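Local structure of Pgp2 (Campylobacter jejuni subsp. jejuni, 6XJ6) at residues T194-R206 with K274-E286. The protein probably trims peptidoglycan as an LD-carboxypeptidase of the YkuD family, and binds peptidoglycan through a pocket on its NTF2 domain, directing helical cell shape. Numbering follows the deposited sequence.
Sequences TYLSFYDEQEFKR and KIDSKGKMKILAE
Ile283 lays its CD1 methyl over one face of the Tyr199 ring, a CH-pi contact 4.0 Å from CD1 to the ring centroid, while Glu286 OE1 and Phe204 CD1 lie at that ring's edge. Phe204 in turn takes Tyr199 CD1 over the centre of one face, its CE1 beside Ile283 CG2. Over a face of Phe198 reaches extended Lys280, NZ forming a cation-pi contact; Met281 O sits at the edge. A long lysine suits this place: CE lies on the ring while NZ reaches Ser197 OG (2.7 Å). Tyr199 also does double duty: its ring packs, and its buried OH, gripped by two partners, donates to the syn side of Glu286 OE1 (2.7 Å) and accepts from Trp183 NE1. Lys282, bent at chi2 (-68°), curls back so that NZ bonds Ser197 O (2.7 Å) from above the carbonyl plane. Lys274, a cation between two carboxylates, forms salt bridges from NZ to Glu203 OE1 (3.0 Å) and, with doubtful geometry, to Asp200 OD2. Backbone bonds Ile283 N to Phe198 O (2.7 Å) and Lys205 N to Leu284 O join the segments, alongside a single beta bridge, Tyr199 with Ile283. Leu284 and Ala285 both face Tyr272, a classic beta bulge, where the segment following helix 192-196 packs against the antiparallel sheet of the NTF2-like domain.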
loop_
_atom_site.group_PDB
_atom_site.type_symbol
_atom_site.label_atom_id
_atom_site.label_comp_id
_atom_site.label_asym_id
_atom_site.label_seq_id
_atom_site.Cartn_x
_atom_site.Cartn_y
_atom_site.Cartn_z
ATOM N N THR A 194 14.164 -21.992 0.789
ATOM C CA THR A 194 14.360 -20.614 1.231
ATOM C C THR A 194 13.245 -19.713 0.713
ATOM O O THR A 194 12.715 -18.876 1.452
ATOM C CB THR A 194 15.728 -20.103 0.776
ATOM O OG1 THR A 194 16.756 -20.954 1.298
ATOM C CG2 THR A 194 15.962 -18.675 1.272
ATOM N N TYR A 195 12.884 -19.867 -0.561
ATOM C CA TYR A 195 11.811 -19.068 -1.149
ATOM C C TYR A 195 10.521 -19.216 -0.350
ATOM O O TYR A 195 9.896 -18.220 0.035
ATOM C CB TYR A 195 11.622 -19.510 -2.601
ATOM C CG TYR A 195 10.438 -18.926 -3.343
ATOM C CD1 TYR A 195 9.268 -19.661 -3.485
ATOM C CD2 TYR A 195 10.502 -17.671 -3.943
ATOM C CE1 TYR A 195 8.188 -19.158 -4.176
ATOM C CE2 TYR A 195 9.419 -17.156 -4.641
ATOM C CZ TYR A 195 8.270 -17.910 -4.757
ATOM O OH TYR A 195 7.182 -17.420 -5.449
ATOM N N LEU A 196 10.124 -20.455 -0.065
ATOM C CA LEU A 196 8.871 -20.700 0.641
ATOM C C LEU A 196 8.888 -20.207 2.080
ATOM O O LEU A 196 7.820 -19.954 2.645
ATOM C CB LEU A 196 8.532 -22.191 0.615
ATOM C CG LEU A 196 8.200 -22.779 -0.756
ATOM C CD1 LEU A 196 8.050 -24.286 -0.663
ATOM C CD2 LEU A 196 6.930 -22.145 -1.313
ATOM N N SER A 197 10.064 -20.060 2.689
ATOM C CA SER A 197 10.131 -19.566 4.061
ATOM C C SER A 197 9.606 -18.142 4.201
ATOM O O SER A 197 9.364 -17.697 5.329
ATOM C CB SER A 197 11.573 -19.624 4.572
ATOM O OG SER A 197 12.367 -18.590 4.017
ATOM N N PHE A 198 9.430 -17.417 3.100
ATOM C CA PHE A 198 8.953 -16.045 3.152
ATOM C C PHE A 198 7.449 -15.931 2.965
ATOM O O PHE A 198 6.941 -14.817 2.831
ATOM C CB PHE A 198 9.683 -15.189 2.116
ATOM C CG PHE A 198 11.131 -14.980 2.435
ATOM C CD1 PHE A 198 12.108 -15.689 1.766
ATOM C CD2 PHE A 198 11.509 -14.095 3.428
ATOM C CE1 PHE A 198 13.437 -15.504 2.065
ATOM C CE2 PHE A 198 12.840 -13.907 3.736
ATOM C CZ PHE A 198 13.807 -14.616 3.056
ATOM N N TYR A 199 6.730 -17.048 2.970
ATOM C CA TYR A 199 5.279 -17.048 2.864
ATOM C C TYR A 199 4.680 -17.542 4.171
ATOM O O TYR A 199 5.233 -18.434 4.820
ATOM C CB TYR A 199 4.817 -17.905 1.680
ATOM C CG TYR A 199 5.276 -17.307 0.368
ATOM C CD1 TYR A 199 4.458 -16.456 -0.359
ATOM C CD2 TYR A 199 6.545 -17.571 -0.125
ATOM C CE1 TYR A 199 4.888 -15.885 -1.544
ATOM C CE2 TYR A 199 6.984 -17.005 -1.303
ATOM C CZ TYR A 199 6.160 -16.170 -2.013
ATOM O OH TYR A 199 6.603 -15.601 -3.183
ATOM N N ASP A 200 3.571 -16.922 4.572
ATOM C CA ASP A 200 2.910 -17.282 5.822
ATOM C C ASP A 200 2.055 -18.516 5.578
ATOM O O ASP A 200 1.026 -18.450 4.900
ATOM C CB ASP A 200 2.060 -16.131 6.348
ATOM C CG ASP A 200 1.390 -16.472 7.664
ATOM O OD1 ASP A 200 0.451 -17.291 7.656
ATOM O OD2 ASP A 200 1.831 -15.959 8.712
ATOM N N GLU A 201 2.478 -19.641 6.149
ATOM C CA GLU A 201 1.814 -20.911 5.902
ATOM C C GLU A 201 0.335 -20.869 6.251
ATOM O O GLU A 201 -0.442 -21.663 5.711
ATOM C CB GLU A 201 2.509 -22.002 6.715
ATOM C CG GLU A 201 2.023 -23.405 6.419
ATOM C CD GLU A 201 2.884 -24.465 7.076
ATOM O OE1 GLU A 201 2.324 -25.470 7.562
ATOM O OE2 GLU A 201 4.121 -24.285 7.112
ATOM N N GLN A 202 -0.075 -19.963 7.135
ATOM C CA GLN A 202 -1.460 -19.909 7.577
ATOM C C GLN A 202 -2.279 -18.820 6.901
ATOM O O GLN A 202 -3.480 -19.015 6.687
ATOM C CB GLN A 202 -1.519 -19.699 9.094
ATOM C CG GLN A 202 -0.431 -20.440 9.861
ATOM C CD GLN A 202 -0.869 -20.890 11.244
ATOM O OE1 GLN A 202 -1.979 -20.593 11.691
ATOM N NE2 GLN A 202 0.006 -21.619 11.929
ATOM N N GLU A 203 -1.650 -17.698 6.536
ATOM C CA GLU A 203 -2.367 -16.500 6.130
ATOM C C GLU A 203 -2.155 -16.091 4.676
ATOM O O GLU A 203 -2.905 -15.243 4.183
ATOM C CB GLU A 203 -1.964 -15.321 7.030
ATOM C CG GLU A 203 -3.056 -14.295 7.229
ATOM C CD GLU A 203 -2.531 -12.998 7.805
ATOM O OE1 GLU A 203 -1.513 -13.038 8.529
ATOM O OE2 GLU A 203 -3.129 -11.937 7.528
ATOM N N PHE A 204 -1.162 -16.646 3.985
ATOM C CA PHE A 204 -0.966 -16.331 2.570
ATOM C C PHE A 204 -2.193 -16.770 1.772
ATOM O O PHE A 204 -2.641 -17.915 1.879
ATOM C CB PHE A 204 0.297 -17.036 2.058
ATOM C CG PHE A 204 0.585 -16.813 0.589
ATOM C CD1 PHE A 204 0.661 -15.536 0.057
ATOM C CD2 PHE A 204 0.808 -17.893 -0.255
ATOM C CE1 PHE A 204 0.936 -15.342 -1.291
ATOM C CE2 PHE A 204 1.085 -17.702 -1.600
ATOM C CZ PHE A 204 1.145 -16.428 -2.118
ATOM N N LYS A 205 -2.750 -15.848 0.983
ATOM C CA LYS A 205 -3.979 -16.091 0.240
ATOM C C LYS A 205 -3.796 -15.682 -1.216
ATOM O O LYS A 205 -3.005 -14.786 -1.532
ATOM C CB LYS A 205 -5.148 -15.330 0.866
ATOM C CG LYS A 205 -5.567 -15.875 2.221
ATOM C CD LYS A 205 -6.729 -15.107 2.807
ATOM C CE LYS A 205 -7.070 -15.593 4.207
ATOM N NZ LYS A 205 -6.196 -14.983 5.249
ATOM N N ARG A 206 -4.543 -16.350 -2.098
ATOM C CA ARG A 206 -4.377 -16.218 -3.539
ATOM C C ARG A 206 -5.743 -16.183 -4.213
ATOM O O ARG A 206 -6.729 -16.709 -3.691
ATOM C CB ARG A 206 -3.598 -17.409 -4.112
ATOM C CG ARG A 206 -2.230 -17.628 -3.482
ATOM C CD ARG A 206 -1.726 -19.029 -3.764
ATOM N NE ARG A 206 -1.878 -19.386 -5.171
ATOM C CZ ARG A 206 -0.994 -19.107 -6.121
ATOM N NH1 ARG A 206 0.130 -18.463 -5.831
ATOM N NH2 ARG A 206 -1.231 -19.476 -7.369
ATOM N N LYS A 274 3.640 -9.066 6.411
ATOM C CA LYS A 274 3.776 -8.781 7.827
ATOM C C LYS A 274 5.187 -9.153 8.262
ATOM O O LYS A 274 5.909 -9.865 7.558
ATOM C CB LYS A 274 2.751 -9.557 8.662
ATOM C CG LYS A 274 2.923 -11.059 8.613
ATOM C CD LYS A 274 1.873 -11.770 9.440
ATOM C CE LYS A 274 1.982 -13.263 9.254
ATOM N NZ LYS A 274 0.891 -14.004 9.944
ATOM N N ILE A 275 5.581 -8.648 9.424
ATOM C CA ILE A 275 6.813 -9.062 10.082
ATOM C C ILE A 275 6.423 -10.011 11.202
ATOM O O ILE A 275 5.665 -9.635 12.106
ATOM C CB ILE A 275 7.598 -7.860 10.625
ATOM C CG1 ILE A 275 8.016 -6.934 9.484
ATOM C CG2 ILE A 275 8.817 -8.345 11.365
ATOM C CD1 ILE A 275 8.649 -5.643 9.951
ATOM N N ASP A 276 6.934 -11.239 11.153
ATOM C CA ASP A 276 6.515 -12.244 12.116
ATOM C C ASP A 276 7.229 -12.037 13.453
ATOM O O ASP A 276 8.042 -11.122 13.625
ATOM C CB ASP A 276 6.678 -13.651 11.535
ATOM C CG ASP A 276 8.129 -14.112 11.452
ATOM O OD1 ASP A 276 9.046 -13.410 11.931
ATOM O OD2 ASP A 276 8.347 -15.207 10.890
ATOM N N SER A 277 6.905 -12.895 14.422
ATOM C CA SER A 277 7.437 -12.740 15.770
ATOM C C SER A 277 8.953 -12.867 15.815
ATOM O O SER A 277 9.573 -12.403 16.779
ATOM C CB SER A 277 6.805 -13.774 16.703
ATOM O OG SER A 277 7.147 -15.092 16.310
ATOM N N LYS A 278 9.562 -13.491 14.810
ATOM C CA LYS A 278 11.010 -13.613 14.732
ATOM C C LYS A 278 11.635 -12.530 13.864
ATOM O O LYS A 278 12.830 -12.603 13.559
ATOM C CB LYS A 278 11.392 -15.006 14.229
ATOM C CG LYS A 278 10.696 -16.144 14.981
ATOM C CD LYS A 278 10.912 -16.054 16.491
ATOM C CE LYS A 278 10.055 -17.059 17.245
ATOM N NZ LYS A 278 10.068 -16.797 18.711
ATOM N N GLY A 279 10.855 -11.526 13.468
ATOM C CA GLY A 279 11.381 -10.410 12.713
ATOM C C GLY A 279 11.542 -10.659 11.235
ATOM O O GLY A 279 12.265 -9.908 10.575
ATOM N N LYS A 280 10.883 -11.679 10.688
ATOM C CA LYS A 280 11.066 -12.084 9.301
ATOM C C LYS A 280 9.844 -11.726 8.465
ATOM O O LYS A 280 8.705 -11.818 8.935
ATOM C CB LYS A 280 11.307 -13.592 9.201
ATOM C CG LYS A 280 11.571 -14.078 7.789
ATOM C CD LYS A 280 11.942 -15.555 7.758
ATOM C CE LYS A 280 12.316 -15.986 6.349
ATOM N NZ LYS A 280 12.960 -17.320 6.300
ATOM N N MET A 281 10.099 -11.346 7.214
ATOM C CA MET A 281 9.037 -11.052 6.261
ATOM C C MET A 281 8.203 -12.291 5.978
ATOM O O MET A 281 8.737 -13.370 5.704
ATOM C CB MET A 281 9.661 -10.578 4.950
ATOM C CG MET A 281 8.646 -10.239 3.875
ATOM S SD MET A 281 9.389 -9.566 2.385
ATOM C CE MET A 281 9.998 -11.052 1.614
ATOM N N LYS A 282 6.882 -12.124 6.011
ATOM C CA LYS A 282 5.948 -13.160 5.593
ATOM C C LYS A 282 4.970 -12.542 4.608
ATOM O O LYS A 282 4.229 -11.619 4.964
ATOM C CB LYS A 282 5.205 -13.752 6.792
ATOM C CG LYS A 282 6.083 -14.609 7.689
ATOM C CD LYS A 282 6.516 -15.894 6.994
ATOM C CE LYS A 282 7.263 -16.807 7.942
ATOM N NZ LYS A 282 7.544 -18.135 7.332
ATOM N N ILE A 283 4.966 -13.055 3.382
ATOM C CA ILE A 283 4.138 -12.512 2.310
ATOM C C ILE A 283 2.704 -12.991 2.493
ATOM O O ILE A 283 2.450 -14.193 2.641
ATOM C CB ILE A 283 4.699 -12.931 0.942
ATOM C CG1 ILE A 283 6.087 -12.319 0.735
ATOM C CG2 ILE A 283 3.751 -12.518 -0.187
ATOM C CD1 ILE A 283 6.879 -12.974 -0.358
ATOM N N LEU A 284 1.762 -12.044 2.474
ATOM C CA LEU A 284 0.338 -12.330 2.601
ATOM C C LEU A 284 -0.402 -12.261 1.275
ATOM O O LEU A 284 -1.450 -12.898 1.128
ATOM C CB LEU A 284 -0.308 -11.328 3.563
ATOM C CG LEU A 284 0.364 -11.237 4.935
ATOM C CD1 LEU A 284 -0.194 -10.084 5.743
ATOM C CD2 LEU A 284 0.174 -12.542 5.672
ATOM N N ALA A 285 0.112 -11.492 0.324
ATOM C CA ALA A 285 -0.464 -11.377 -1.004
ATOM C C ALA A 285 0.635 -10.906 -1.936
ATOM O O ALA A 285 1.464 -10.071 -1.556
ATOM C CB ALA A 285 -1.631 -10.384 -1.033
ATOM N N GLU A 286 0.640 -11.444 -3.152
ATOM C CA GLU A 286 1.702 -11.146 -4.100
ATOM C C GLU A 286 1.122 -10.955 -5.489
ATOM O O GLU A 286 0.390 -11.816 -5.992
ATOM C CB GLU A 286 2.746 -12.269 -4.135
ATOM C CG GLU A 286 3.757 -12.125 -5.268
ATOM C CD GLU A 286 4.863 -13.158 -5.217
ATOM O OE1 GLU A 286 4.772 -14.085 -4.389
ATOM O OE2 GLU A 286 5.808 -13.048 -6.030
HETATM O O HOH W 1 7.458 -15.013 -6.705
HETATM O O HOH W 2 4.817 -19.241 8.219
HETATM O O HOH W 3 -3.582 -12.939 3.011
HETATM O O HOH W 4 -1.239 -13.558 -3.630
#